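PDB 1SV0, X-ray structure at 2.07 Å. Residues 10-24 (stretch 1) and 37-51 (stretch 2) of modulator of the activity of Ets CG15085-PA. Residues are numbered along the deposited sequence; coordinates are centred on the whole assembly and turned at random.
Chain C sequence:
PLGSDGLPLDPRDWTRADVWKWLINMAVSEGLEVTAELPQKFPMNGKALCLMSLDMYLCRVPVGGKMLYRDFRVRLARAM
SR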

# COMPACT_ATOMS: atom_id res chain seq x y z
N ASP C 10 4.43 -16.67 -1.98
CA ASP C 10 4.33 -15.77 -0.83
C ASP C 10 3.92 -14.38 -1.32
O ASP C 10 4.72 -13.69 -1.95
CB ASP C 10 5.67 -15.68 -0.10
CG ASP C 10 5.55 -15.03 1.28
OD1 ASP C 10 4.67 -14.17 1.47
OD2 ASP C 10 6.35 -15.38 2.17
N PRO C 11 2.68 -13.95 -1.04
CA PRO C 11 2.13 -12.64 -1.44
C PRO C 11 3.00 -11.46 -1.00
O PRO C 11 2.94 -10.37 -1.59
CB PRO C 11 0.77 -12.62 -0.77
CG PRO C 11 0.40 -14.06 -0.69
CD PRO C 11 1.69 -14.71 -0.26
N ARG C 12 3.80 -11.67 0.04
CA ARG C 12 4.68 -10.62 0.54
C ARG C 12 5.84 -10.37 -0.41
O ARG C 12 6.53 -9.36 -0.32
CB ARG C 12 5.20 -10.99 1.94
CG ARG C 12 4.10 -11.01 2.98
CD ARG C 12 4.57 -11.60 4.31
NE ARG C 12 4.95 -13.00 4.18
CZ ARG C 12 5.25 -13.80 5.20
NH1 ARG C 12 5.23 -13.32 6.44
NH2 ARG C 12 5.57 -15.07 4.99
N ASP C 13 6.07 -11.29 -1.34
CA ASP C 13 7.14 -11.12 -2.31
C ASP C 13 6.60 -10.49 -3.59
O ASP C 13 7.36 -10.24 -4.53
CB ASP C 13 7.79 -12.47 -2.65
CG ASP C 13 8.46 -13.12 -1.46
OD1 ASP C 13 8.86 -12.39 -0.52
OD2 ASP C 13 8.62 -14.36 -1.48
N TRP C 14 5.30 -10.22 -3.64
CA TRP C 14 4.69 -9.64 -4.84
C TRP C 14 5.11 -8.20 -5.15
O TRP C 14 5.09 -7.33 -4.27
CB TRP C 14 3.16 -9.69 -4.73
CG TRP C 14 2.54 -11.06 -4.87
CD1 TRP C 14 3.19 -12.25 -5.02
CD2 TRP C 14 1.14 -11.36 -4.86
NE1 TRP C 14 2.28 -13.28 -5.10
CE2 TRP C 14 1.02 -12.77 -5.01
CE3 TRP C 14 -0.03 -10.59 -4.74
CZ2 TRP C 14 -0.22 -13.41 -5.04
CZ3 TRP C 14 -1.26 -11.24 -4.77
CH2 TRP C 14 -1.35 -12.63 -4.92
N THR C 15 5.49 -7.96 -6.39
CA THR C 15 5.83 -6.60 -6.81
C THR C 15 4.50 -6.00 -7.26
O THR C 15 3.46 -6.65 -7.15
CB THR C 15 6.77 -6.60 -8.02
OG1 THR C 15 6.12 -7.30 -9.09
CG2 THR C 15 8.10 -7.29 -7.67
N ARG C 16 4.52 -4.77 -7.77
CA ARG C 16 3.28 -4.17 -8.24
C ARG C 16 2.81 -4.96 -9.45
O ARG C 16 1.61 -5.22 -9.60
CB ARG C 16 3.51 -2.70 -8.62
CG ARG C 16 2.25 -1.99 -9.09
CD ARG C 16 2.47 -0.49 -9.14
NE ARG C 16 3.33 -0.11 -10.25
CZ ARG C 16 3.93 1.07 -10.35
NH1 ARG C 16 3.75 1.99 -9.40
NH2 ARG C 16 4.69 1.33 -11.40
N ALA C 17 3.76 -5.37 -10.29
CA ALA C 17 3.44 -6.15 -11.48
C ALA C 17 2.67 -7.43 -11.11
O ALA C 17 1.69 -7.78 -11.78
CB ALA C 17 4.72 -6.52 -12.23
N ASP C 18 3.11 -8.12 -10.07
CA ASP C 18 2.43 -9.33 -9.61
C ASP C 18 1.02 -8.99 -9.12
O ASP C 18 0.06 -9.68 -9.45
CB ASP C 18 3.23 -10.01 -8.48
CG ASP C 18 4.58 -10.54 -8.95
OD1 ASP C 18 4.65 -11.05 -10.10
OD2 ASP C 18 5.56 -10.45 -8.18
N VAL C 19 0.91 -7.92 -8.34
CA VAL C 19 -0.40 -7.49 -7.85
C VAL C 19 -1.38 -7.31 -9.01
O VAL C 19 -2.53 -7.76 -8.95
CB VAL C 19 -0.29 -6.16 -7.08
CG1 VAL C 19 -1.68 -5.59 -6.83
CG2 VAL C 19 0.44 -6.39 -5.75
N TRP C 20 -0.93 -6.65 -10.07
CA TRP C 20 -1.77 -6.39 -11.24
C TRP C 20 -2.18 -7.68 -11.95
O TRP C 20 -3.33 -7.82 -12.37
CB TRP C 20 -1.03 -5.46 -12.21
CG TRP C 20 -1.06 -4.03 -11.76
CD1 TRP C 20 -1.09 -3.57 -10.46
CD2 TRP C 20 -1.07 -2.87 -12.59
NE1 TRP C 20 -1.12 -2.19 -10.45
CE2 TRP C 20 -1.10 -1.74 -11.74
CE3 TRP C 20 -1.05 -2.68 -13.98
CZ2 TRP C 20 -1.12 -0.43 -12.24
CZ3 TRP C 20 -1.07 -1.37 -14.48
CH2 TRP C 20 -1.11 -0.27 -13.60
N LYS C 21 -1.24 -8.61 -12.09
CA LYS C 21 -1.55 -9.88 -12.73
C LYS C 21 -2.57 -10.64 -11.89
O LYS C 21 -3.49 -11.26 -12.43
CB LYS C 21 -0.26 -10.69 -12.93
CG LYS C 21 0.47 -10.32 -14.22
CD LYS C 21 1.97 -10.52 -14.16
CE LYS C 21 2.39 -11.85 -13.58
NZ LYS C 21 3.88 -11.93 -13.47
N TRP C 22 -2.42 -10.59 -10.56
CA TRP C 22 -3.36 -11.25 -9.65
C TRP C 22 -4.76 -10.62 -9.79
O TRP C 22 -5.77 -11.32 -9.73
CB TRP C 22 -2.89 -11.10 -8.20
CG TRP C 22 -3.94 -11.42 -7.16
CD1 TRP C 22 -4.48 -12.66 -6.87
CD2 TRP C 22 -4.57 -10.50 -6.26
NE1 TRP C 22 -5.39 -12.55 -5.86
CE2 TRP C 22 -5.47 -11.24 -5.46
CE3 TRP C 22 -4.46 -9.11 -6.05
CZ2 TRP C 22 -6.25 -10.65 -4.45
CZ3 TRP C 22 -5.24 -8.51 -5.04
CH2 TRP C 22 -6.13 -9.29 -4.26
N LEU C 23 -4.80 -9.30 -9.95
CA LEU C 23 -6.08 -8.61 -10.09
C LEU C 23 -6.78 -9.03 -11.38
O LEU C 23 -7.99 -9.26 -11.40
CB LEU C 23 -5.87 -7.09 -10.08
CG LEU C 23 -5.55 -6.47 -8.71
CD1 LEU C 23 -5.14 -5.00 -8.88
CD2 LEU C 23 -6.77 -6.59 -7.80
N ILE C 24 -6.01 -9.10 -12.46
CA ILE C 24 -6.55 -9.52 -13.75
C ILE C 24 -7.09 -10.95 -13.65
O ILE C 24 -8.18 -11.24 -14.14
CB ILE C 24 -5.47 -9.43 -14.86
CG1 ILE C 24 -5.18 -7.96 -15.17
CG2 ILE C 24 -5.93 -10.18 -16.12
CD1 ILE C 24 -4.00 -7.76 -16.11
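Stretch 2 (37-51) ELPQKFPMNGKALCL

What polar bonds tie stretch 2 to stretch 1? Two hydrogen bonds do so directly, and both end on backbone carbonyls. Gly46 N donates to Trp14 O at 2.8 Å with a nearly straight N-H...O angle of 168°, joining the first turn of the second helix to the loop just before the first. The other reaches in the opposite sense: the indole Trp20 NE1 of stretch 1 donates to Phe42 O at 2.9 Å, with an angle of 146°. Pro39 O also lies 3.1 Å from Trp20 NE1, but the angle there is too poor for a hydrogen bond. A water strengthens the first junction, donating to Trp14 O at 2.7 Å and to Arg12 O at 2.9 Å while accepting from Lys47 N at 3.0 Å, so that Trp14 O serves both the water and Gly46 N.

How does the backbone of stretch 2 run past these anchors? It begins with a weakly bonded helical turn at about 37-40, passes through an extended loop with Met44 at phi/psi -157/171, and enters a helix at Gly46. Asn45 caps that helix: its OD1 accepts from Ala48 N at 3.1 Å, much as Thr15 OG1 accepts from Asp18 N at 3.3 Å at the start of helix 16-24. The two helix starts lie together, with Arg16 CA 4.0 Å from Asn45 CA and Trp14 CA 4.6 Å from Gly46 CA. From there the helices diverge, their N-to-C directions 63° apart and their axes no nearer than 9.9 Å. The loop and turn before Gly46 run back along the first helix, bringing Pro39 CA to 5.3 Å from Trp20 CA.

Why can the two stretches come so close at Gly46? Glycine has no side chain, and a CB here would point toward stretch 1, only 1.9 Å from Pro11 O and 2.9 Å from Trp14 CB. Instead, Gly46 CA makes a CA-H...O contact with Pro11 O at 3.3 Å. A similar contact joins Arg16 CA to Met44 O, also at 3.3 Å, while Val19 CG2 rests 3.3 Å from the same Met44 O.

What fills the space around this framework? Pro39 lies over one face of the Trp20 ring, its CB 3.5 Å from the centroid of the five-membered ring in a CH-pi contact, while Phe42 O approaches the ring edge, where the NE1 proton can reach it. Leu23 points toward stretch 2; its CD1 lies 3.6 Å from Phe42 CD1 and its CB 4.1 Å from Leu38 CD2. On the second helix, Leu49 points toward stretch 1 and places CD2 3.7 Å from Trp22 CZ3 and 4.1 Å from Val19 CG2. Arg12 CG also meets Cys50 SG at 3.8 Å, and Arg16 CD lies 3.5 Å from Pro43 C. Altogether, the contact buries 839 Å², counting both sides.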

# COMPACT_ATOMS: atom_id res chain seq x y z
N GLU C 37 -8.59 0.11 -15.66
CA GLU C 37 -8.78 0.91 -14.45
C GLU C 37 -8.70 0.11 -13.16
O GLU C 37 -8.35 0.66 -12.11
CB GLU C 37 -10.12 1.64 -14.50
CG GLU C 37 -10.36 2.39 -15.79
CD GLU C 37 -11.49 1.79 -16.60
OE1 GLU C 37 -12.64 1.83 -16.11
OE2 GLU C 37 -11.22 1.27 -17.70
N LEU C 38 -9.05 -1.17 -13.20
CA LEU C 38 -8.99 -1.99 -11.99
C LEU C 38 -7.59 -1.95 -11.37
O LEU C 38 -7.43 -1.57 -10.22
CB LEU C 38 -9.38 -3.45 -12.28
CG LEU C 38 -9.31 -4.38 -11.06
CD1 LEU C 38 -10.42 -4.01 -10.08
CD2 LEU C 38 -9.45 -5.84 -11.51
N PRO C 39 -6.56 -2.34 -12.13
CA PRO C 39 -5.20 -2.32 -11.58
C PRO C 39 -4.71 -0.92 -11.21
O PRO C 39 -3.91 -0.77 -10.29
CB PRO C 39 -4.36 -2.97 -12.67
CG PRO C 39 -5.13 -2.70 -13.92
CD PRO C 39 -6.56 -2.93 -13.49
N GLN C 40 -5.21 0.10 -11.90
CA GLN C 40 -4.81 1.46 -11.59
C GLN C 40 -5.26 1.87 -10.19
O GLN C 40 -4.72 2.82 -9.62
CB GLN C 40 -5.37 2.44 -12.63
CG GLN C 40 -4.70 2.30 -13.99
CD GLN C 40 -5.25 3.26 -15.03
OE1 GLN C 40 -6.38 3.12 -15.48
NE2 GLN C 40 -4.44 4.24 -15.41
N LYS C 41 -6.24 1.16 -9.64
CA LYS C 41 -6.73 1.45 -8.28
C LYS C 41 -5.75 0.89 -7.25
O LYS C 41 -5.81 1.23 -6.07
CB LYS C 41 -8.10 0.81 -8.03
CG LYS C 41 -9.21 1.21 -9.00
CD LYS C 41 -9.60 2.67 -8.83
CE LYS C 41 -10.74 3.03 -9.77
NZ LYS C 41 -11.10 4.48 -9.69
N PHE C 42 -4.85 0.02 -7.72
CA PHE C 42 -3.88 -0.62 -6.84
C PHE C 42 -2.44 -0.47 -7.33
O PHE C 42 -1.80 -1.45 -7.71
CB PHE C 42 -4.18 -2.12 -6.70
CG PHE C 42 -5.55 -2.43 -6.16
CD1 PHE C 42 -6.66 -2.40 -6.99
CD2 PHE C 42 -5.72 -2.78 -4.82
CE1 PHE C 42 -7.92 -2.73 -6.50
CE2 PHE C 42 -6.98 -3.10 -4.32
CZ PHE C 42 -8.08 -3.08 -5.17
N PRO C 43 -1.91 0.76 -7.33
CA PRO C 43 -0.54 0.99 -7.78
C PRO C 43 0.43 0.71 -6.62
O PRO C 43 1.09 1.62 -6.13
CB PRO C 43 -0.56 2.47 -8.17
CG PRO C 43 -1.45 3.05 -7.12
CD PRO C 43 -2.59 2.04 -7.05
N MET C 44 0.51 -0.55 -6.19
CA MET C 44 1.36 -0.93 -5.06
C MET C 44 1.72 -2.42 -5.12
O MET C 44 1.15 -3.16 -5.92
CB MET C 44 0.61 -0.64 -3.76
CG MET C 44 -0.73 -1.38 -3.69
SD MET C 44 -1.78 -0.95 -2.27
CE MET C 44 -2.56 0.53 -2.90
N ASN C 45 2.63 -2.85 -4.25
CA ASN C 45 3.06 -4.26 -4.22
C ASN C 45 2.37 -5.06 -3.11
O ASN C 45 1.47 -4.57 -2.43
CB ASN C 45 4.59 -4.36 -4.07
CG ASN C 45 5.10 -3.85 -2.72
OD1 ASN C 45 4.33 -3.57 -1.81
ND2 ASN C 45 6.42 -3.73 -2.60
N GLY C 46 2.78 -6.32 -2.95
CA GLY C 46 2.18 -7.17 -1.94
C GLY C 46 2.34 -6.66 -0.50
O GLY C 46 1.42 -6.80 0.31
N LYS C 47 3.49 -6.08 -0.19
CA LYS C 47 3.72 -5.55 1.16
C LYS C 47 2.64 -4.55 1.52
O LYS C 47 2.13 -4.55 2.65
CB LYS C 47 5.09 -4.86 1.25
CG LYS C 47 6.28 -5.80 1.34
CD LYS C 47 7.48 -5.04 1.93
CE LYS C 47 8.58 -5.98 2.40
NZ LYS C 47 9.69 -5.23 3.06
N ALA C 48 2.29 -3.70 0.56
CA ALA C 48 1.26 -2.70 0.76
C ALA C 48 -0.11 -3.35 0.95
O ALA C 48 -0.90 -2.92 1.79
CB ALA C 48 1.21 -1.73 -0.45
N LEU C 49 -0.38 -4.39 0.16
CA LEU C 49 -1.66 -5.09 0.25
C LEU C 49 -1.88 -5.70 1.63
O LEU C 49 -3.01 -5.73 2.13
CB LEU C 49 -1.75 -6.18 -0.85
CG LEU C 49 -2.83 -6.00 -1.92
CD1 LEU C 49 -2.86 -4.57 -2.44
CD2 LEU C 49 -2.57 -6.98 -3.07
N CYS C 50 -0.80 -6.18 2.25
CA CYS C 50 -0.88 -6.76 3.59
C CYS C 50 -1.44 -5.76 4.60
O CYS C 50 -2.09 -6.13 5.57
CB CYS C 50 0.50 -7.20 4.07
SG CYS C 50 1.16 -8.65 3.26
N LEU C 51 -1.15 -4.49 4.36
CA LEU C 51 -1.60 -3.41 5.23
C LEU C 51 -3.04 -2.98 4.95
O LEU C 51 -3.65 -2.30 5.77
CB LEU C 51 -0.66 -2.20 5.10
CG LEU C 51 0.72 -2.24 5.76
CD1 LEU C 51 1.35 -3.61 5.63
CD2 LEU C 51 1.61 -1.18 5.14
O HOH W 1 5.88 -6.91 -1.73